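Local coordinates for putative pneumococcal surface protein (Streptococcus pneumoniae, PDB 4CNL) that binds choline through its repeat domain and so probably attaches to the choline-bearing teichoic acids of the pneumococcal cell wall, at residues Gly81-Asp86 with Gln90-Leu95; Asn104-Asn109 with Val124-Tyr129; Tyr54-Ser57 with Tyr61-Asn64. All coordinates share one frame; numbering follows the deposited sequence. Where two conformers were deposited one is given.

Interaction 1: Gly81-Asp86 with Gln90-Leu95; sequences GEWVYD and QAWYYL. With CHT (choline ion), chain B.
Tyr94 lies across the indole of Trp83 at about a right angle, and at the next non-hydrogen-bonded pair along the hairpin Tyr85 lies across Trp92 in the same way. In each pair the tyrosine CB sits squarely over the six-membered ring: Tyr94 CB is 3.7 Å from the centroid of that ring in Trp83, almost on its normal. The tyrosine ring then turns its edge to the five-membered ring, with planes 57° apart for Trp83 and Tyr94 and 59° for Tyr85 and Trp92. These are T-shaped pairs, each reinforced by a CH-pi contact. Both tyrosines have CG anti to the backbone N (chi1 -175° in each), which carries their rings along the sheet toward the five-membered ring of the tryptophan.

The far face of each indole is given to choline. Methyl C7 stands over the centre of the Trp83 ring, 3.3 Å from CE2, while C4 lies over Trp92, 3.6 Å from its CE2.

On the other face of the sheet Val84 CG2 meets Leu95 CD2 at 3.5 Å, a tight fit, and Tyr71 of strand 70-72 packs against both residues. Here too Glu82 OE1 forms a salt bridge with Lys73 while OE2 accepts from Gln80 N. Paired backbone bonds such as Val84 N to Tyr93 O (2.9 Å) hold the register, and a G1 beta bulge ends the hairpin at both Gly81-Glu82 and Gln90-Ala91. Tyr110, edge-to-face with Trp83, and Met118 add to the pocket, and Asp138 O is hydrogen-bonded to the choline; an antiparallel hairpin offering two tryptophans to a quaternary ammonium is characteristic of choline-binding repeats.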
loop_
_atom_site.group_PDB
_atom_site.type_symbol
_atom_site.label_atom_id
_atom_site.label_comp_id
_atom_site.label_asym_id
_atom_site.label_seq_id
_atom_site.Cartn_x
_atom_site.Cartn_y
_atom_site.Cartn_z
ATOM N N GLY A 81 1.772 -3.893 7.514
ATOM C CA GLY A 81 3.123 -4.388 7.320
ATOM C C GLY A 81 3.239 -5.302 6.122
ATOM O O GLY A 81 3.817 -6.390 6.203
ATOM N N GLU A 82 2.701 -4.861 4.991
ATOM C CA GLU A 82 2.637 -5.734 3.837
ATOM C C GLU A 82 2.442 -4.946 2.562
ATOM O O GLU A 82 1.970 -3.802 2.575
ATOM C CB GLU A 82 1.503 -6.754 3.994
ATOM C CG GLU A 82 0.113 -6.141 3.967
ATOM C CD GLU A 82 -0.984 -7.140 4.343
ATOM O OE1 GLU A 82 -1.224 -8.094 3.569
ATOM O OE2 GLU A 82 -1.600 -6.964 5.412
ATOM N N TRP A 83 2.818 -5.586 1.465
ATOM C CA TRP A 83 2.583 -5.070 0.128
ATOM C C TRP A 83 1.220 -5.483 -0.380
ATOM O O TRP A 83 0.810 -6.627 -0.197
ATOM C CB TRP A 83 3.651 -5.589 -0.825
ATOM C CG TRP A 83 4.985 -5.003 -0.575
ATOM C CD1 TRP A 83 5.968 -5.502 0.230
ATOM C CD2 TRP A 83 5.495 -3.784 -1.130
ATOM N NE1 TRP A 83 7.067 -4.669 0.201
ATOM C CE2 TRP A 83 6.796 -3.602 -0.617
ATOM C CE3 TRP A 83 4.974 -2.829 -2.013
ATOM C CZ2 TRP A 83 7.593 -2.498 -0.962
ATOM C CZ3 TRP A 83 5.758 -1.736 -2.355
ATOM C CH2 TRP A 83 7.057 -1.579 -1.827
ATOM N N VAL A 84 0.519 -4.556 -1.018
ATOM C CA VAL A 84 -0.720 -4.883 -1.701
ATOM C C VAL A 84 -0.697 -4.330 -3.119
ATOM O O VAL A 84 -0.090 -3.291 -3.390
ATOM C CB VAL A 84 -1.954 -4.317 -0.974
ATOM C CG1 VAL A 84 -2.014 -4.824 0.465
ATOM C CG2 VAL A 84 -1.949 -2.786 -1.027
ATOM N N TYR A 85 -1.380 -5.020 -4.024
ATOM C CA TYR A 85 -1.562 -4.512 -5.371
ATOM C C TYR A 85 -3.008 -4.065 -5.558
ATOM O O TYR A 85 -3.940 -4.853 -5.378
ATOM C CB TYR A 85 -1.201 -5.573 -6.406
ATOM C CG TYR A 85 -1.253 -5.066 -7.833
ATOM C CD1 TYR A 85 -0.224 -4.278 -8.340
ATOM C CD2 TYR A 85 -2.327 -5.370 -8.668
ATOM C CE1 TYR A 85 -0.254 -3.811 -9.641
ATOM C CE2 TYR A 85 -2.360 -4.907 -9.987
ATOM C CZ TYR A 85 -1.318 -4.127 -10.459
ATOM O OH TYR A 85 -1.324 -3.657 -11.757
ATOM N N ASP A 86 -3.188 -2.794 -5.893
ATOM C CA ASP A 86 -4.512 -2.258 -6.163
ATOM C C ASP A 86 -4.730 -2.346 -7.669
ATOM O O ASP A 86 -4.134 -1.586 -8.432
ATOM C CB ASP A 86 -4.619 -0.820 -5.644
ATOM C CG ASP A 86 -6.017 -0.235 -5.791
ATOM O OD1 ASP A 86 -6.663 -0.448 -6.836
ATOM O OD2 ASP A 86 -6.459 0.470 -4.865
ATOM N N GLN A 90 -3.726 -0.035 -10.706
ATOM C CA GLN A 90 -2.588 -0.730 -11.306
ATOM C C GLN A 90 -1.291 -0.307 -10.615
ATOM O O GLN A 90 -0.314 0.113 -11.247
ATOM C CB GLN A 90 -2.530 -0.472 -12.820
ATOM C CG GLN A 90 -3.728 -1.063 -13.569
ATOM C CD GLN A 90 -3.729 -0.735 -15.052
ATOM O OE1 GLN A 90 -2.679 -0.520 -15.660
ATOM N NE2 GLN A 90 -4.920 -0.689 -15.641
ATOM N N ALA A 91 -1.301 -0.420 -9.296
ATOM C CA ALA A 91 -0.220 0.117 -8.487
ATOM C C ALA A 91 0.025 -0.721 -7.247
ATOM O O ALA A 91 -0.921 -1.170 -6.600
ATOM C CB ALA A 91 -0.535 1.546 -8.091
ATOM N N TRP A 92 1.300 -0.920 -6.918
ATOM C CA TRP A 92 1.689 -1.518 -5.641
ATOM C C TRP A 92 1.785 -0.454 -4.560
ATOM O O TRP A 92 2.222 0.674 -4.824
ATOM C CB TRP A 92 3.035 -2.232 -5.753
ATOM C CG TRP A 92 2.998 -3.520 -6.451
ATOM C CD1 TRP A 92 3.285 -3.756 -7.768
ATOM C CD2 TRP A 92 2.664 -4.784 -5.876
ATOM N NE1 TRP A 92 3.143 -5.093 -8.049
ATOM C CE2 TRP A 92 2.762 -5.747 -6.904
ATOM C CE3 TRP A 92 2.283 -5.194 -4.591
ATOM C CZ2 TRP A 92 2.494 -7.097 -6.685
ATOM C CZ3 TRP A 92 2.019 -6.536 -4.374
ATOM C CH2 TRP A 92 2.131 -7.474 -5.419
ATOM N N TYR A 93 1.379 -0.816 -3.342
ATOM C CA TYR A 93 1.533 0.053 -2.180
ATOM C C TYR A 93 2.101 -0.759 -1.031
ATOM O O TYR A 93 1.912 -1.970 -0.970
ATOM C CB TYR A 93 0.193 0.666 -1.755
ATOM C CG TYR A 93 -0.479 1.502 -2.825
ATOM C CD1 TYR A 93 -1.322 0.919 -3.760
ATOM C CD2 TYR A 93 -0.272 2.873 -2.898
ATOM C CE1 TYR A 93 -1.943 1.681 -4.745
ATOM C CE2 TYR A 93 -0.900 3.644 -3.877
ATOM C CZ TYR A 93 -1.734 3.041 -4.791
ATOM O OH TYR A 93 -2.363 3.794 -5.765
ATOM N N TYR A 94 2.810 -0.086 -0.131
ATOM C CA TYR A 94 3.272 -0.731 1.091
ATOM C C TYR A 94 2.576 -0.104 2.282
ATOM O O TYR A 94 2.692 1.100 2.524
ATOM C CB TYR A 94 4.800 -0.627 1.258
ATOM C CG TYR A 94 5.228 -1.422 2.469
ATOM C CD1 TYR A 94 5.280 -2.805 2.414
ATOM C CD2 TYR A 94 5.520 -0.793 3.675
ATOM C CE1 TYR A 94 5.631 -3.556 3.538
ATOM C CE2 TYR A 94 5.874 -1.535 4.801
ATOM C CZ TYR A 94 5.927 -2.912 4.716
ATOM O OH TYR A 94 6.277 -3.666 5.812
ATOM N N LEU A 95 1.840 -0.925 3.023
ATOM C CA LEU A 95 1.202 -0.462 4.235
ATOM C C LEU A 95 2.093 -0.802 5.417
ATOM O O LEU A 95 2.455 -1.954 5.614
ATOM C CB LEU A 95 -0.180 -1.094 4.403
ATOM C CG LEU A 95 -1.264 -0.689 3.393
ATOM C CD1 LEU A 95 -1.380 0.823 3.211
ATOM C CD2 LEU A 95 -1.119 -1.411 2.056
HETATM C C4 CHT B . 6.266 -6.320 -6.721
HETATM C C5 CHT B . 6.803 -5.350 -5.681
HETATM C C6 CHT B . 7.806 -7.148 -4.506
HETATM C C7 CHT B . 7.490 -5.063 -3.466
HETATM C C8 CHT B . 5.641 -6.451 -3.933
HETATM O O6 CHT B . 7.343 -6.757 -7.536
HETATM N N1 CHT B . 6.936 -6.006 -4.399
#

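Interaction 2: Asn104-Asn109 with Val124-Tyr129; sequences NAWQGN and VYDATY. With CHT (choline ion), chain F.
One wall of a choline pocket is built here: Trp106, Gly108 and Tyr129 all line the site, and Asp126 holds the tryptophan by its N-H edge. The indole NE1 of Trp106 donates to Asp126 OD2 at 2.9 Å. The bond is bent, 140° at the hydrogen; the oxygen lies a little out of the indole plane and is met from above the carboxylate plane. It nevertheless ties down the pyrrole edge of the indole and helps to fix the rotation of the ring whose face receives the cation.

Choline C7 lies over that face toward its rim, 3.5 Å from Trp106 CE2. Tyr129 reaches the same methyl from the side, with its OH 3.2 Å from C7, and its ring presents an edge to the indole NE1, Tyr129 CE2 being 3.7 Å from Trp106 NE1. The two aromatic rings form an oblique pair, their planes 59° apart, and C7 meets the OH, CZ and CE2 side of Tyr129. CG of Tyr129 lies anti to its carbonyl carbon (chi1 -65°), which carries the ring back toward Trp106.

Asp126 does double duty. While OD2 takes the indole N-H, OD1 accepts from Tyr129 N in an Asx motif, although the modelled position of OD1 is less certain. OD2 also accepts from a water at 2.8 Å, which reaches on, weakly, to Asn104 O.

Trp106 also makes edge-to-face contacts with Tyr111 of strand 110-112 and Tyr133 of strand 131-135. The contact thus bridges two successive hairpins: strand 105-107 pairs with strand 110-112, while strand 122-126, which carries Asp126, pairs with strand 131-135.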
loop_
_atom_site.group_PDB
_atom_site.type_symbol
_atom_site.label_atom_id
_atom_site.label_comp_id
_atom_site.label_asym_id
_atom_site.label_seq_id
_atom_site.Cartn_x
_atom_site.Cartn_y
_atom_site.Cartn_z
ATOM N N ASN A 104 7.038 8.709 -0.218
ATOM C CA ASN A 104 8.335 9.379 -0.290
ATOM C C ASN A 104 9.404 8.658 0.519
ATOM O O ASN A 104 10.150 9.289 1.257
ATOM C CB ASN A 104 8.210 10.823 0.201
ATOM C CG ASN A 104 7.267 11.644 -0.648
ATOM O OD1 ASN A 104 7.385 11.662 -1.870
ATOM N ND2 ASN A 104 6.308 12.305 -0.006
ATOM N N ALA A 105 9.481 7.342 0.383
ATOM C CA ALA A 105 10.326 6.561 1.265
ATOM C C ALA A 105 10.706 5.234 0.656
ATOM O O ALA A 105 9.972 4.678 -0.158
ATOM C CB ALA A 105 9.607 6.338 2.603
ATOM N N TRP A 106 11.873 4.733 1.041
ATOM C CA TRP A 106 12.263 3.392 0.682
ATOM C C TRP A 106 11.617 2.393 1.626
ATOM O O TRP A 106 11.377 2.687 2.799
ATOM C CB TRP A 106 13.786 3.249 0.711
ATOM C CG TRP A 106 14.437 4.042 -0.362
ATOM C CD1 TRP A 106 14.819 5.352 -0.298
ATOM C CD2 TRP A 106 14.774 3.584 -1.672
ATOM N NE1 TRP A 106 15.379 5.738 -1.495
ATOM C CE2 TRP A 106 15.361 4.667 -2.355
ATOM C CE3 TRP A 106 14.634 2.361 -2.337
ATOM C CZ2 TRP A 106 15.818 4.562 -3.676
ATOM C CZ3 TRP A 106 15.082 2.258 -3.650
ATOM C CH2 TRP A 106 15.668 3.349 -4.303
ATOM N N GLN A 107 11.325 1.220 1.088
ATOM C CA GLN A 107 10.896 0.071 1.873
ATOM C C GLN A 107 11.672 -1.099 1.307
ATOM O O GLN A 107 11.401 -1.547 0.201
ATOM C CB GLN A 107 9.390 -0.157 1.767
ATOM C CG GLN A 107 8.919 -1.383 2.514
ATOM C CD GLN A 107 9.158 -1.262 4.012
ATOM O OE1 GLN A 107 9.038 -0.177 4.594
ATOM N NE2 GLN A 107 9.494 -2.375 4.641
ATOM N N GLY A 108 12.672 -1.566 2.043
ATOM C CA GLY A 108 13.554 -2.577 1.497
ATOM C C GLY A 108 14.219 -2.034 0.238
ATOM O O GLY A 108 14.740 -0.917 0.237
ATOM N N ASN A 109 14.160 -2.809 -0.835
ATOM C CA ASN A 109 14.778 -2.426 -2.114
ATOM C C ASN A 109 13.869 -1.610 -3.037
ATOM O O ASN A 109 14.200 -1.383 -4.210
ATOM C CB ASN A 109 15.238 -3.673 -2.869
ATOM C CG ASN A 109 16.287 -4.460 -2.117
ATOM O OD1 ASN A 109 17.142 -3.892 -1.440
ATOM N ND2 ASN A 109 16.224 -5.780 -2.233
ATOM N N VAL A 124 13.813 7.790 -10.243
ATOM C CA VAL A 124 13.300 8.674 -9.209
ATOM C C VAL A 124 14.450 9.463 -8.603
ATOM O O VAL A 124 15.587 8.993 -8.545
ATOM C CB VAL A 124 12.555 7.913 -8.088
ATOM C CG1 VAL A 124 11.426 7.062 -8.670
ATOM C CG2 VAL A 124 13.524 7.075 -7.264
ATOM N N TYR A 125 14.147 10.678 -8.174
ATOM C CA TYR A 125 15.124 11.492 -7.479
ATOM C C TYR A 125 14.840 11.459 -5.990
ATOM O O TYR A 125 13.755 11.844 -5.549
ATOM C CB TYR A 125 15.114 12.923 -8.002
ATOM C CG TYR A 125 16.246 13.761 -7.458
ATOM C CD1 TYR A 125 17.524 13.672 -8.004
ATOM C CD2 TYR A 125 16.039 14.662 -6.413
ATOM C CE1 TYR A 125 18.559 14.441 -7.516
ATOM C CE2 TYR A 125 17.079 15.441 -5.921
ATOM C CZ TYR A 125 18.333 15.328 -6.483
ATOM O OH TYR A 125 19.376 16.100 -5.998
ATOM N N ASP A 126 15.811 10.994 -5.216
ATOM C CA ASP A 126 15.655 10.936 -3.770
ATOM C C ASP A 126 16.154 12.237 -3.172
ATOM O O ASP A 126 17.352 12.508 -3.170
ATOM C CB ASP A 126 16.407 9.746 -3.168
ATOM C CG ASP A 126 16.123 9.566 -1.679
ATOM O OD1 ASP A 126 16.677 10.343 -0.873
ATOM O OD2 ASP A 126 15.365 8.636 -1.312
ATOM N N ALA A 127 15.221 13.042 -2.673
ATOM C CA ALA A 127 15.544 14.366 -2.148
ATOM C C ALA A 127 16.530 14.310 -0.988
ATOM O O ALA A 127 17.323 15.231 -0.799
ATOM C CB ALA A 127 14.266 15.085 -1.718
ATOM N N THR A 128 16.494 13.231 -0.214
ATOM C CA THR A 128 17.371 13.120 0.945
ATOM C C THR A 128 18.800 12.759 0.528
ATOM O O THR A 128 19.762 13.341 1.031
ATOM C CB THR A 128 16.819 12.091 1.980
ATOM O OG1 THR A 128 16.681 10.793 1.382
ATOM C CG2 THR A 128 15.460 12.535 2.477
ATOM N N TYR A 129 18.946 11.828 -0.411
ATOM C CA TYR A 129 20.278 11.447 -0.881
ATOM C C TYR A 129 20.824 12.447 -1.911
ATOM O O TYR A 129 22.026 12.452 -2.194
ATOM C CB TYR A 129 20.265 10.042 -1.500
ATOM C CG TYR A 129 19.941 8.893 -0.558
ATOM C CD1 TYR A 129 20.730 8.618 0.556
ATOM C CD2 TYR A 129 18.865 8.055 -0.822
ATOM C CE1 TYR A 129 20.429 7.545 1.399
ATOM C CE2 TYR A 129 18.563 6.991 0.001
ATOM C CZ TYR A 129 19.343 6.737 1.107
ATOM O OH TYR A 129 19.014 5.669 1.915
HETATM C C4 CHT F . 20.462 0.829 -0.739
HETATM C C5 CHT F . 19.963 2.217 -0.357
HETATM C C6 CHT F . 17.739 1.421 -0.604
HETATM C C7 CHT F . 18.175 3.721 -0.443
HETATM C C8 CHT F . 18.790 2.537 -2.390
HETATM O O6 CHT F . 21.864 0.760 -0.523
HETATM N N1 CHT F . 18.670 2.471 -0.954
HETATM O O HOH W 1 13.466 9.034 0.659
HETATM O O HOH W 2 12.573 10.561 -0.730
#

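Interaction 3: Tyr54-Ser57 with Tyr61-Asn64; sequences YLKS and YAKN. With CHT (choline ion), chain I.
Ala62 N donates to Tyr54 O at 2.9 Å, in a nearly straight bond of 164°, while Tyr61 CA brings its hydrogen to the same carbonyl. Just beyond, Leu55 CD1 rests against Tyr61 CB at 3.7 Å, and the aliphatic part of Lys56 runs alongside Ala62, CG to CB 4.0 Å. The bend at chi3 (-74°) turns the end of Lys56 back across the chain, bringing CE close to Tyr61 O and NZ to a water that also accepts from Lys63 N. A second water joins Tyr54 N to Ala62 O.

Here the chain leaves the hairpin of strands 42-46 and 51-55, in a choline-binding repeat: strand 51-55 ends and the chain doubles back once, through a single bridge between Leu55 and Tyr61, before heading for strand 65-67. The Tyr61 ring points away from that bridge toward the ligand. Choline C8 sits over the centre of its face, and C4 lies 3.2 Å from Tyr61 OH.

Further out, Ser29 and Tyr61 share a backbone hydrogen bond, Leu72 of strand 70-72 packs on Ala62, and the Tyr54 ring meets that of Trp43 on the partner strand.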
loop_
_atom_site.group_PDB
_atom_site.type_symbol
_atom_site.label_atom_id
_atom_site.label_comp_id
_atom_site.label_asym_id
_atom_site.label_seq_id
_atom_site.Cartn_x
_atom_site.Cartn_y
_atom_site.Cartn_z
ATOM N N TYR A 54 -13.202 -1.747 8.326
ATOM C CA TYR A 54 -13.906 -0.470 8.315
ATOM C C TYR A 54 -15.318 -0.640 7.798
ATOM O O TYR A 54 -15.523 -1.047 6.654
ATOM C CB TYR A 54 -13.183 0.573 7.465
ATOM C CG TYR A 54 -13.845 1.921 7.605
ATOM C CD1 TYR A 54 -13.703 2.657 8.775
ATOM C CD2 TYR A 54 -14.655 2.430 6.604
ATOM C CE1 TYR A 54 -14.326 3.879 8.931
ATOM C CE2 TYR A 54 -15.288 3.658 6.752
ATOM C CZ TYR A 54 -15.113 4.374 7.915
ATOM O OH TYR A 54 -15.734 5.587 8.073
ATOM N N LEU A 55 -16.297 -0.329 8.645
ATOM C CA LEU A 55 -17.681 -0.337 8.194
ATOM C C LEU A 55 -18.050 1.031 7.626
ATOM O O LEU A 55 -17.891 2.060 8.287
ATOM C CB LEU A 55 -18.628 -0.737 9.331
ATOM C CG LEU A 55 -18.493 -2.182 9.830
ATOM C CD1 LEU A 55 -18.393 -3.198 8.665
ATOM C CD2 LEU A 55 -17.324 -2.341 10.815
ATOM N N LYS A 56 -18.541 1.026 6.393
ATOM C CA LYS A 56 -18.884 2.252 5.677
ATOM C C LYS A 56 -20.171 2.885 6.205
ATOM O O LYS A 56 -20.756 2.412 7.184
ATOM C CB LYS A 56 -19.003 1.956 4.182
ATOM C CG LYS A 56 -17.668 1.549 3.564
ATOM C CD LYS A 56 -17.783 1.231 2.079
ATOM C CE LYS A 56 -18.473 -0.095 1.840
ATOM N NZ LYS A 56 -18.546 -0.430 0.389
ATOM N N SER A 57 -20.604 3.961 5.555
ATOM C CA SER A 57 -21.768 4.720 6.020
ATOM C C SER A 57 -23.062 3.924 5.911
ATOM O O SER A 57 -24.025 4.196 6.624
ATOM C CB SER A 57 -21.901 6.025 5.235
ATOM O OG SER A 57 -22.214 5.758 3.878
ATOM N N TYR A 61 -18.910 -3.531 4.980
ATOM C CA TYR A 61 -17.467 -3.382 5.159
ATOM C C TYR A 61 -16.816 -2.942 3.866
ATOM O O TYR A 61 -17.260 -3.298 2.767
ATOM C CB TYR A 61 -16.819 -4.671 5.678
ATOM C CG TYR A 61 -16.791 -5.831 4.712
ATOM C CD1 TYR A 61 -17.881 -6.692 4.587
ATOM C CD2 TYR A 61 -15.661 -6.087 3.937
ATOM C CE1 TYR A 61 -17.854 -7.764 3.713
ATOM C CE2 TYR A 61 -15.627 -7.158 3.061
ATOM C CZ TYR A 61 -16.722 -7.988 2.951
ATOM O OH TYR A 61 -16.670 -9.047 2.082
ATOM N N ALA A 62 -15.771 -2.138 4.021
ATOM C CA ALA A 62 -14.978 -1.673 2.889
ATOM C C ALA A 62 -14.067 -2.795 2.432
ATOM O O ALA A 62 -13.565 -3.565 3.249
ATOM C CB ALA A 62 -14.168 -0.445 3.270
ATOM N N LYS A 63 -13.863 -2.895 1.122
ATOM C CA LYS A 63 -12.937 -3.876 0.575
ATOM C C LYS A 63 -12.344 -3.315 -0.710
ATOM O O LYS A 63 -13.002 -2.529 -1.407
ATOM C CB LYS A 63 -13.623 -5.217 0.323
ATOM C CG LYS A 63 -14.873 -5.136 -0.516
ATOM C CD LYS A 63 -15.397 -6.528 -0.814
ATOM C CE LYS A 63 -16.659 -6.469 -1.663
ATOM N NZ LYS A 63 -17.228 -7.829 -1.875
ATOM N N ASN A 64 -11.099 -3.692 -0.998
ATOM C CA ASN A 64 -10.372 -3.148 -2.151
ATOM C C ASN A 64 -10.479 -1.640 -2.209
ATOM O O ASN A 64 -10.766 -1.068 -3.259
ATOM C CB ASN A 64 -10.890 -3.752 -3.457
ATOM C CG ASN A 64 -10.742 -5.240 -3.501
ATOM O OD1 ASN A 64 -9.664 -5.771 -3.263
ATOM N ND2 ASN A 64 -11.841 -5.939 -3.773
HETATM C C4 CHT I . -15.948 -11.284 4.229
HETATM C C5 CHT I . -15.574 -11.718 5.643
HETATM C C6 CHT I . -17.544 -10.820 6.635
HETATM C C7 CHT I . -15.573 -11.136 7.908
HETATM C C8 CHT I . -15.680 -9.448 6.275
HETATM O O6 CHT I . -17.080 -12.022 3.788
HETATM N N1 CHT I . -16.097 -10.782 6.617
HETATM O O HOH W 3 -13.321 -3.528 6.050
HETATM O O HOH W 4 -15.809 -0.985 -0.362
#

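The three contacts lie in series along an elongated, repetitive chain; each touches a different one of three cholines, and Tyr93 of interaction 1 reaches a further one. The centre of interaction 1 is about 3 Å from the centre of the chain, and interactions 2 and 3 lie on opposite sides of that point, their own centres about 32 Å apart. Interactions 1 and 2 touch: Tyr94 CE2 is 3.4 Å from Gln107 CD, as strand 105-107 follows strand 91-95. Interactions 1 and 3 do not touch, their nearest atoms being about 5 Å apart. Together they supply differing pocket elements: a hairpin's paired tryptophans, a tryptophan fixed by an aspartate, and a tyrosine presented by a turn.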